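Local coordinates for putative exported protein (Burkholderia pseudomallei, PDB 4JGB) that is of unknown function but has the Rossmann-like fold of the NAD(P)H-binding family and may act as a nicotinamide-dependent oxidoreductase, at residues A23-R28 with A194-I199; D67-A72 with K100-V105; S81-V86 with A133-D138; D148-F153 with F204-A209. All coordinates share one frame; numbering follows the deposited sequence.

Contact 1: A23-R28 with A194-I199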
# COMPACT_ATOMS: atom_id res chain seq x y z
N ALA A 23 -13.43 0.33 -2.60
CA ALA A 23 -14.57 -0.22 -3.35
C ALA A 23 -14.40 -1.72 -3.60
O ALA A 23 -15.38 -2.51 -3.56
CB ALA A 23 -14.71 0.53 -4.68
N GLU A 24 -13.16 -2.13 -3.88
CA GLU A 24 -12.83 -3.55 -4.09
C GLU A 24 -13.08 -4.35 -2.82
O GLU A 24 -13.58 -5.48 -2.88
CB GLU A 24 -11.37 -3.73 -4.56
CG GLU A 24 -10.93 -5.18 -4.82
CD GLU A 24 -11.73 -5.90 -5.92
OE1 GLU A 24 -12.10 -5.24 -6.90
OE2 GLU A 24 -11.94 -7.14 -5.83
N ALA A 25 -12.73 -3.78 -1.67
CA ALA A 25 -12.97 -4.48 -0.42
C ALA A 25 -14.47 -4.51 -0.06
O ALA A 25 -14.98 -5.57 0.29
CB ALA A 25 -12.13 -3.89 0.71
N ALA A 26 -15.15 -3.37 -0.19
CA ALA A 26 -16.61 -3.29 0.07
C ALA A 26 -17.42 -4.27 -0.79
O ALA A 26 -18.31 -4.94 -0.28
CB ALA A 26 -17.14 -1.87 -0.12
N ARG A 27 -17.10 -4.37 -2.09
CA ARG A 27 -17.91 -5.19 -2.97
C ARG A 27 -17.78 -6.69 -2.64
O ARG A 27 -18.62 -7.49 -3.09
CB ARG A 27 -17.59 -4.92 -4.45
CG ARG A 27 -16.24 -5.48 -4.97
CD ARG A 27 -15.98 -4.94 -6.39
NE ARG A 27 -16.91 -5.54 -7.36
CZ ARG A 27 -17.11 -5.16 -8.63
NH1 ARG A 27 -16.45 -4.13 -9.16
NH2 ARG A 27 -18.00 -5.82 -9.38
N ARG A 28 -16.74 -7.04 -1.87
CA ARG A 28 -16.49 -8.44 -1.44
C ARG A 28 -17.19 -8.75 -0.11
O ARG A 28 -17.23 -9.91 0.35
CB ARG A 28 -14.98 -8.71 -1.27
CG ARG A 28 -14.14 -8.51 -2.54
CD ARG A 28 -12.66 -8.86 -2.30
NE ARG A 28 -11.84 -8.55 -3.47
CZ ARG A 28 -10.65 -9.09 -3.76
NH1 ARG A 28 -10.07 -9.99 -2.98
NH2 ARG A 28 -10.03 -8.70 -4.87
N ALA A 194 -5.36 -7.12 -6.56
CA ALA A 194 -4.14 -7.65 -5.93
C ALA A 194 -3.99 -7.31 -4.44
O ALA A 194 -3.63 -8.19 -3.63
CB ALA A 194 -2.89 -7.23 -6.70
N PHE A 195 -4.27 -6.05 -4.10
CA PHE A 195 -3.97 -5.50 -2.80
C PHE A 195 -4.92 -6.15 -1.81
O PHE A 195 -4.50 -6.69 -0.76
CB PHE A 195 -4.15 -3.96 -2.84
CG PHE A 195 -3.70 -3.22 -1.59
CD1 PHE A 195 -4.53 -3.15 -0.47
CD2 PHE A 195 -2.50 -2.52 -1.58
CE1 PHE A 195 -4.14 -2.41 0.65
CE2 PHE A 195 -2.11 -1.79 -0.45
CZ PHE A 195 -2.95 -1.73 0.66
N VAL A 196 -6.21 -6.17 -2.17
CA VAL A 196 -7.23 -6.78 -1.31
C VAL A 196 -7.08 -8.33 -1.27
O VAL A 196 -7.34 -8.94 -0.23
CB VAL A 196 -8.66 -6.33 -1.74
CG1 VAL A 196 -9.71 -7.10 -0.96
CG2 VAL A 196 -8.87 -4.81 -1.56
N ASP A 197 -6.66 -8.96 -2.37
CA ASP A 197 -6.38 -10.43 -2.35
C ASP A 197 -5.28 -10.68 -1.30
O ASP A 197 -5.32 -11.66 -0.55
CB ASP A 197 -5.83 -10.97 -3.70
CG ASP A 197 -6.90 -11.14 -4.78
OD1 ASP A 197 -8.11 -11.12 -4.53
OD2 ASP A 197 -6.47 -11.32 -5.93
N GLU A 198 -4.31 -9.78 -1.24
CA GLU A 198 -3.17 -9.96 -0.35
C GLU A 198 -3.57 -9.79 1.10
O GLU A 198 -3.09 -10.52 1.97
CB GLU A 198 -1.97 -9.06 -0.72
CG GLU A 198 -0.74 -9.18 0.21
CD GLU A 198 -0.31 -10.63 0.50
OE1 GLU A 198 -0.63 -11.54 -0.31
OE2 GLU A 198 0.37 -10.87 1.54
N ILE A 199 -4.45 -8.82 1.35
CA ILE A 199 -5.11 -8.68 2.66
C ILE A 199 -5.76 -9.99 3.12
O ILE A 199 -5.62 -10.36 4.29
CB ILE A 199 -6.15 -7.53 2.67
CG1 ILE A 199 -5.44 -6.17 2.52
CG2 ILE A 199 -7.00 -7.57 3.95
CD1 ILE A 199 -6.37 -4.98 2.53
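Arg28 and Val196 run alongside one another in opposite senses, the arginine reaching over the valine to the carboxylate of Asp197. CG1 of Val196 lies against one face of the guanidinium, nearer its edge than its middle and 3.5 Å from Arg28 NH1. At the edge of the same group Asp197 crosses at about a right angle, and Arg28 NH1 donates to Asp197 OD1 over 2.7 Å, while the bond from NH2 to that oxygen is weak. The carboxylate is turned 50° from the guanidinium, and OD1 is met on its anti side. Arg28 also holds Glu24, four residues back, side-on: NE donates to Glu24 OE2 over 2.8 Å, and NH2 donates to the same oxygen. One cation thus lies between two acids, Glu24 OE2 and Asp197 OD1 being 5.7 Å apart, and it probably offsets their repulsion. Helices 16-27 and 188-201 lie next to each other on one side of the Rossmann-like sheet, and this network bridges the two segments. Glu24 CG stands anti to the backbone N (chi1 -180°), which brings it to 3.9 Å from Val196 CG2; the chain then bends at chi2, and OE1 forms a salt bridge with Arg165. This uses the valine's other branch, so its two methyls serve different neighbours. Ala25 is small enough to let the backbones come close, its CB 4.1 Å from Val196 CG2.

Contact 2: D67-A72 with K100-V105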
# COMPACT_ATOMS: atom_id res chain seq x y z
N ASP A 67 -9.44 -5.57 12.00
CA ASP A 67 -8.59 -6.73 11.64
C ASP A 67 -7.34 -6.31 10.90
O ASP A 67 -6.28 -6.93 11.06
CB ASP A 67 -9.35 -7.75 10.78
CG ASP A 67 -10.56 -8.28 11.47
OD1 ASP A 67 -10.40 -8.76 12.59
OD2 ASP A 67 -11.66 -8.21 10.88
N VAL A 68 -7.45 -5.25 10.10
CA VAL A 68 -6.38 -4.88 9.17
C VAL A 68 -6.28 -3.36 9.12
O VAL A 68 -7.28 -2.66 9.05
CB VAL A 68 -6.69 -5.44 7.75
CG1 VAL A 68 -5.70 -4.97 6.66
CG2 VAL A 68 -6.80 -6.97 7.81
N VAL A 69 -5.06 -2.83 9.13
CA VAL A 69 -4.93 -1.42 8.79
C VAL A 69 -4.15 -1.27 7.47
O VAL A 69 -3.10 -1.90 7.28
CB VAL A 69 -4.36 -0.60 9.96
CG1 VAL A 69 -2.92 -1.02 10.23
CG2 VAL A 69 -4.41 0.88 9.66
N ALA A 70 -4.69 -0.48 6.54
CA ALA A 70 -4.01 -0.24 5.25
C ALA A 70 -3.78 1.25 4.98
O ALA A 70 -4.60 2.10 5.32
CB ALA A 70 -4.79 -0.90 4.08
N SER A 71 -2.66 1.58 4.34
CA SER A 71 -2.41 2.94 3.92
C SER A 71 -2.30 2.99 2.38
O SER A 71 -1.48 2.28 1.79
CB SER A 71 -1.15 3.49 4.62
OG SER A 71 -0.59 4.59 3.92
N ALA A 72 -3.10 3.84 1.76
CA ALA A 72 -3.29 3.84 0.30
C ALA A 72 -2.96 5.16 -0.37
O ALA A 72 -3.39 5.42 -1.49
CB ALA A 72 -4.72 3.45 -0.04
N LYS A 100 -2.68 -6.88 13.84
CA LYS A 100 -1.52 -7.62 13.39
C LYS A 100 -1.26 -7.40 11.89
O LYS A 100 -0.11 -7.38 11.45
CB LYS A 100 -1.70 -9.10 13.72
CG LYS A 100 -0.48 -9.97 13.45
CD LYS A 100 0.35 -10.18 14.70
CE LYS A 100 1.48 -11.16 14.43
NZ LYS A 100 0.97 -12.40 13.76
N ARG A 101 -2.33 -7.23 11.12
CA ARG A 101 -2.18 -7.14 9.68
C ARG A 101 -2.15 -5.69 9.24
O ARG A 101 -3.08 -4.93 9.52
CB ARG A 101 -3.30 -7.94 8.98
CG ARG A 101 -3.11 -8.10 7.47
CD ARG A 101 -2.00 -9.08 7.20
NE ARG A 101 -1.93 -9.46 5.80
CZ ARG A 101 -0.92 -9.18 5.00
NH1 ARG A 101 0.11 -8.45 5.45
NH2 ARG A 101 -0.97 -9.61 3.75
N VAL A 102 -1.04 -5.31 8.60
CA VAL A 102 -0.75 -3.96 8.10
C VAL A 102 -0.35 -4.04 6.61
O VAL A 102 0.61 -4.72 6.26
CB VAL A 102 0.45 -3.31 8.87
CG1 VAL A 102 0.82 -1.93 8.32
CG2 VAL A 102 0.17 -3.21 10.37
N VAL A 103 -1.08 -3.36 5.72
CA VAL A 103 -0.69 -3.39 4.30
C VAL A 103 -0.53 -1.96 3.79
O VAL A 103 -1.44 -1.14 3.93
CB VAL A 103 -1.66 -4.19 3.38
CG1 VAL A 103 -1.13 -4.26 1.93
CG2 VAL A 103 -1.88 -5.61 3.89
N VAL A 104 0.64 -1.66 3.22
CA VAL A 104 0.91 -0.29 2.73
C VAL A 104 1.22 -0.26 1.23
O VAL A 104 1.81 -1.18 0.68
CB VAL A 104 2.00 0.46 3.58
CG1 VAL A 104 1.77 0.28 5.07
CG2 VAL A 104 3.40 -0.05 3.30
N VAL A 105 0.78 0.80 0.57
CA VAL A 105 1.16 1.07 -0.81
C VAL A 105 2.63 1.45 -0.80
O VAL A 105 3.04 2.37 -0.10
CB VAL A 105 0.25 2.17 -1.44
CG1 VAL A 105 0.80 2.70 -2.79
CG2 VAL A 105 -1.18 1.64 -1.64
O HOH W 1 -4.98 -8.51 12.61
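Lys100 and Asp67 are joined through a water that donates to Asp67 O and accepts from Lys100 N, just before the strands pair in parallel. Arg101 runs alongside Val68, Arg101 CB 3.8 Å from Val68 CG2; the arginine carbonyl accepts from Val69 N over 2.9 Å. The side chain carries its charge beyond the valine, to the backbone O of Asp150 and the carboxylate of Glu198. Val102 CG2 touches Val69 CG1 on the other face, 3.8 Å away; that CG1 sits between its own backbone N and carbonyl carbon (chi1 67°). Val103 N donates to Val69 O, and Val103 O accepts from Ser71 N over 3.0 Å. Ala70, with its small CB, sits beside this carbonyl. Val104 pairs with Ser71, and Val105 N closes the ladder on Ser71 O, 3.0 Å away, while Val105 CG2 packs on Ala72 CA. Valine, branched at CB, suits the extended backbone and lines both buried faces. The pair belongs to a right-handed beta-alpha-beta unit of the Rossmann-like fold: helix 83-97 connects the strands and covers Ser71, Val102 and Val104, Phe195 of helix 188-201 packs on Ala70, Val103 and Val105, and strands 7-11 and 150-155 flank the pair.

Contact 3: S81-V86 with A133-D138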
# COMPACT_ATOMS: atom_id res chain seq x y z
N SER A 81 8.90 13.59 2.03
CA SER A 81 9.33 13.82 3.42
C SER A 81 8.42 13.19 4.47
O SER A 81 8.74 13.25 5.66
CB SER A 81 9.50 15.31 3.70
OG SER A 81 8.30 15.99 3.43
N LYS A 82 7.30 12.59 4.06
CA LYS A 82 6.36 11.99 5.00
C LYS A 82 6.23 10.46 4.91
O LYS A 82 5.70 9.84 5.82
CB LYS A 82 4.97 12.62 4.84
CG LYS A 82 4.92 14.06 5.31
CD LYS A 82 3.51 14.62 5.20
CE LYS A 82 3.49 16.02 5.78
NZ LYS A 82 4.57 16.82 5.14
N VAL A 83 6.70 9.88 3.80
CA VAL A 83 6.53 8.44 3.53
C VAL A 83 7.03 7.55 4.70
O VAL A 83 6.29 6.67 5.18
CB VAL A 83 7.09 8.07 2.14
CG1 VAL A 83 7.36 6.58 2.02
CG2 VAL A 83 6.11 8.54 1.04
N VAL A 84 8.25 7.77 5.17
CA VAL A 84 8.76 7.02 6.36
C VAL A 84 7.90 7.22 7.64
O VAL A 84 7.56 6.23 8.33
CB VAL A 84 10.25 7.34 6.65
CG1 VAL A 84 10.71 6.74 7.99
CG2 VAL A 84 11.11 6.81 5.51
N ALA A 85 7.57 8.48 7.97
CA ALA A 85 6.77 8.77 9.17
C ALA A 85 5.41 8.05 9.11
O ALA A 85 4.95 7.53 10.12
CB ALA A 85 6.58 10.26 9.34
N VAL A 86 4.78 8.02 7.93
CA VAL A 86 3.53 7.28 7.77
C VAL A 86 3.70 5.81 8.15
O VAL A 86 3.00 5.31 9.01
CB VAL A 86 2.94 7.37 6.34
CG1 VAL A 86 1.75 6.42 6.21
CG2 VAL A 86 2.47 8.79 6.04
N ALA A 133 10.93 7.74 -4.64
CA ALA A 133 11.37 6.34 -4.69
C ALA A 133 12.33 6.03 -3.54
O ALA A 133 12.23 4.97 -2.93
CB ALA A 133 12.02 6.02 -6.05
N LEU A 134 13.23 6.98 -3.26
CA LEU A 134 14.17 6.90 -2.14
C LEU A 134 13.44 6.85 -0.80
O LEU A 134 13.82 6.08 0.06
CB LEU A 134 15.15 8.11 -2.11
CG LEU A 134 16.07 8.30 -3.31
CD1 LEU A 134 16.96 9.54 -3.18
CD2 LEU A 134 16.89 7.04 -3.53
N ALA A 135 12.46 7.72 -0.60
CA ALA A 135 11.60 7.68 0.60
C ALA A 135 10.91 6.31 0.75
O ALA A 135 10.88 5.75 1.86
CB ALA A 135 10.57 8.79 0.54
N HIS A 136 10.39 5.74 -0.35
CA HIS A 136 9.82 4.38 -0.24
C HIS A 136 10.88 3.37 0.19
O HIS A 136 10.60 2.50 1.02
CB HIS A 136 9.13 3.91 -1.52
CG HIS A 136 7.84 4.61 -1.77
ND1 HIS A 136 6.77 4.49 -0.92
CD2 HIS A 136 7.47 5.47 -2.74
CE1 HIS A 136 5.77 5.23 -1.37
NE2 HIS A 136 6.17 5.83 -2.48
N ARG A 137 12.08 3.49 -0.38
CA ARG A 137 13.19 2.61 -0.02
C ARG A 137 13.44 2.59 1.47
O ARG A 137 13.62 1.52 2.04
CB ARG A 137 14.48 2.98 -0.74
CG ARG A 137 15.71 2.32 -0.12
CD ARG A 137 17.00 2.82 -0.76
NE ARG A 137 17.12 2.34 -2.14
CZ ARG A 137 18.01 2.81 -3.02
NH1 ARG A 137 18.85 3.77 -2.68
NH2 ARG A 137 18.02 2.32 -4.26
N ASP A 138 13.47 3.78 2.09
CA ASP A 138 13.66 3.90 3.54
C ASP A 138 12.47 3.39 4.36
O ASP A 138 12.66 2.79 5.41
CB ASP A 138 13.94 5.35 3.91
CG ASP A 138 15.25 5.88 3.32
OD1 ASP A 138 16.08 5.06 2.82
OD2 ASP A 138 15.42 7.12 3.35
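Val83 and Val84 meet Ala135, His136 and Asp138 where helices 83-97 and 130-143 pack on the same side of the Rossmann-like sheet. The contact is made by consecutive valines of helix 83-97, and its chemistry is mainly apolar. Val83 CB faces Ala135 CB at 3.9 Å; alanine suits this place because a single methyl lets the backbones approach to 5.9 Å between the CA atoms of Val83 and Ala135. CG1 of Val83, anti to its backbone N (chi1 160°), reaches past that methyl to the backbone, 3.6 Å from Ala135 O. Val83 CG1 also lies 3.7 Å from His136 ND1, and CG2 approaches CE1 of the ring, so the two branches of the valine share the imidazole. The valine stands roughly perpendicular to the histidine side chain. Asp138 presents its aliphatic CB to Val84 on the more exposed side, its carboxylate lying beyond the touching carbon. There Val84 CG2 lies 3.6 Å from Asp138 CB and 3.8 Å from Ala135 O.

The histidine starts out directed away from the first helix, but its flat ring comes back far enough to meet Val83. It is bordered by Thr110, and NE2 makes a weak hydrogen bond to Glu78, just ahead of the 81-86 segment. The next residue, Arg137, is directed away from helix 83-97 and fastens its own helix: NH2 forms a salt bridge with Asp121 OD2, and NE a hydrogen bond with Gln118 OE1.

Contact 4: D148-F153 with F204-A209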
# COMPACT_ATOMS: atom_id res chain seq x y z
N ASP A 148 7.38 -8.37 14.33
CA ASP A 148 6.28 -8.77 15.18
C ASP A 148 4.89 -8.43 14.59
O ASP A 148 3.86 -8.73 15.20
CB ASP A 148 6.46 -8.12 16.55
CG ASP A 148 6.41 -6.60 16.48
OD1 ASP A 148 7.32 -5.97 15.89
OD2 ASP A 148 5.44 -6.04 16.97
N LEU A 149 4.84 -7.75 13.45
CA LEU A 149 3.57 -7.51 12.75
C LEU A 149 3.58 -8.25 11.41
O LEU A 149 4.66 -8.46 10.84
CB LEU A 149 3.39 -6.00 12.48
CG LEU A 149 3.34 -4.94 13.59
CD1 LEU A 149 3.16 -3.56 12.97
CD2 LEU A 149 2.19 -5.24 14.53
N ASP A 150 2.39 -8.59 10.89
CA ASP A 150 2.22 -9.11 9.51
C ASP A 150 2.03 -7.99 8.50
O ASP A 150 0.93 -7.70 8.04
CB ASP A 150 1.03 -10.07 9.41
CG ASP A 150 1.19 -11.29 10.28
OD1 ASP A 150 2.35 -11.64 10.63
OD2 ASP A 150 0.15 -11.89 10.64
N TRP A 151 3.14 -7.35 8.16
CA TRP A 151 3.09 -6.25 7.25
C TRP A 151 3.41 -6.72 5.84
O TRP A 151 4.05 -7.76 5.64
CB TRP A 151 4.02 -5.10 7.74
CG TRP A 151 5.48 -5.49 7.84
CD1 TRP A 151 6.18 -5.85 8.98
CD2 TRP A 151 6.43 -5.54 6.76
NE1 TRP A 151 7.49 -6.10 8.68
CE2 TRP A 151 7.68 -5.93 7.32
CE3 TRP A 151 6.34 -5.30 5.39
CZ2 TRP A 151 8.84 -6.10 6.54
CZ3 TRP A 151 7.52 -5.46 4.60
CH2 TRP A 151 8.73 -5.87 5.18
N THR A 152 2.93 -5.94 4.87
CA THR A 152 3.22 -6.15 3.46
C THR A 152 3.46 -4.78 2.83
O THR A 152 2.68 -3.85 3.03
CB THR A 152 2.05 -6.86 2.74
OG1 THR A 152 2.04 -8.23 3.13
CG2 THR A 152 2.24 -6.83 1.20
N PHE A 153 4.55 -4.66 2.08
CA PHE A 153 4.88 -3.40 1.44
C PHE A 153 4.55 -3.64 -0.03
O PHE A 153 5.32 -4.31 -0.73
CB PHE A 153 6.35 -3.12 1.68
CG PHE A 153 6.88 -1.87 1.03
CD1 PHE A 153 6.72 -0.62 1.64
CD2 PHE A 153 7.62 -1.95 -0.15
CE1 PHE A 153 7.26 0.52 1.04
CE2 PHE A 153 8.15 -0.80 -0.75
CZ PHE A 153 7.97 0.43 -0.15
N PHE A 204 2.52 -12.62 1.16
CA PHE A 204 3.73 -11.78 1.18
C PHE A 204 3.90 -11.13 2.55
O PHE A 204 4.02 -9.92 2.65
CB PHE A 204 3.62 -10.69 0.08
CG PHE A 204 3.50 -11.25 -1.32
CD1 PHE A 204 4.60 -11.85 -1.94
CD2 PHE A 204 2.30 -11.18 -2.02
CE1 PHE A 204 4.50 -12.38 -3.23
CE2 PHE A 204 2.20 -11.72 -3.30
CZ PHE A 204 3.30 -12.31 -3.91
N ILE A 205 3.85 -11.96 3.60
CA ILE A 205 3.96 -11.51 4.99
C ILE A 205 5.40 -11.12 5.26
O ILE A 205 6.33 -11.88 4.99
CB ILE A 205 3.52 -12.62 6.00
CG1 ILE A 205 2.05 -13.01 5.74
CG2 ILE A 205 3.73 -12.20 7.46
CD1 ILE A 205 1.04 -11.90 5.95
N ARG A 206 5.57 -9.90 5.77
CA ARG A 206 6.87 -9.28 5.98
C ARG A 206 7.74 -9.26 4.73
O ARG A 206 8.95 -9.38 4.81
CB ARG A 206 7.58 -9.90 7.20
CG ARG A 206 6.96 -9.44 8.52
CD ARG A 206 7.68 -10.06 9.71
NE ARG A 206 7.45 -11.50 9.78
CZ ARG A 206 6.34 -12.07 10.23
NH1 ARG A 206 5.31 -11.32 10.63
NH2 ARG A 206 6.22 -13.40 10.24
N GLN A 207 7.11 -9.08 3.57
CA GLN A 207 7.82 -9.05 2.29
C GLN A 207 7.29 -7.87 1.51
O GLN A 207 6.17 -7.38 1.75
CB GLN A 207 7.59 -10.36 1.49
CG GLN A 207 8.17 -11.62 2.14
CD GLN A 207 7.93 -12.90 1.34
OE1 GLN A 207 7.04 -12.97 0.52
NE2 GLN A 207 8.75 -13.94 1.61
N ALA A 208 8.12 -7.40 0.58
CA ALA A 208 7.63 -6.54 -0.51
C ALA A 208 6.79 -7.42 -1.41
O ALA A 208 6.96 -8.66 -1.44
CB ALA A 208 8.81 -5.95 -1.29
N ALA A 209 5.88 -6.78 -2.14
CA ALA A 209 4.95 -7.44 -3.04
C ALA A 209 4.66 -6.46 -4.14
O ALA A 209 4.67 -5.25 -3.90
CB ALA A 209 3.64 -7.72 -2.29
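Arg206 lies across Trp151, and its CA is over the indole, 3.7 Å from the centroid of the six-membered ring and close to the ring normal, a CH-pi contact. From there CB passes near CE2, and CG comes 3.4 Å from Trp151 NE1; this nitrogen donates to Val146 O. CD then skirts Leu149 O. The chain bends at chi3 (-69°), which turns NE aside; at the tip NH1 lies near two acceptors. It donates to Leu149 O over 2.9 Å, from well above the carbonyl plane, and to Asp150 OD1 over 3.0 Å in a salt bridge. Ile205 CG2 lies over one guanidinium face, nearer the edge than the centre. Arginine suits the place because its methylenes lie on the indole while its charge reaches Asp150. Its positive phi (54°) is expected at the third position of the type II turn Phe204-Gln207, and its N donates to Trp151 O. Thr152 OG1 donates to Phe204 O over 2.6 Å. Beyond the turn the strands run parallel: Phe153 N donates to Gln207 O at 3.2 Å, and Ala209 N to Phe153 O. Strand 150-155 lies between strands 101-105 and 207-212, with Tyr140 and Leu143 of helix 130-143 packed on Trp151.

Overall arrangement
Contact 2 is the core, a ladder of backbone bonds between buried strands, and contact 4 belongs to the same sheet: strands 101-105 and 150-155 are neighbours, and a bond from Thr152 N to Val102 O joins the two pairs. Contact 4 is only partly buried and adds a tight turn and a salt bridge. Contacts 1 and 3 join helices on opposite sides of the chain's centre, about 24 Å apart between centres; contact 1 is buried yet ionic, contact 3 partly exposed and mainly apolar. Phe195 ties contact 1 to contact 2, and Glu198 links it to both strand contacts through Arg101 and Phe204. Contact 3 meets contact 4 where His136 O touches Phe153.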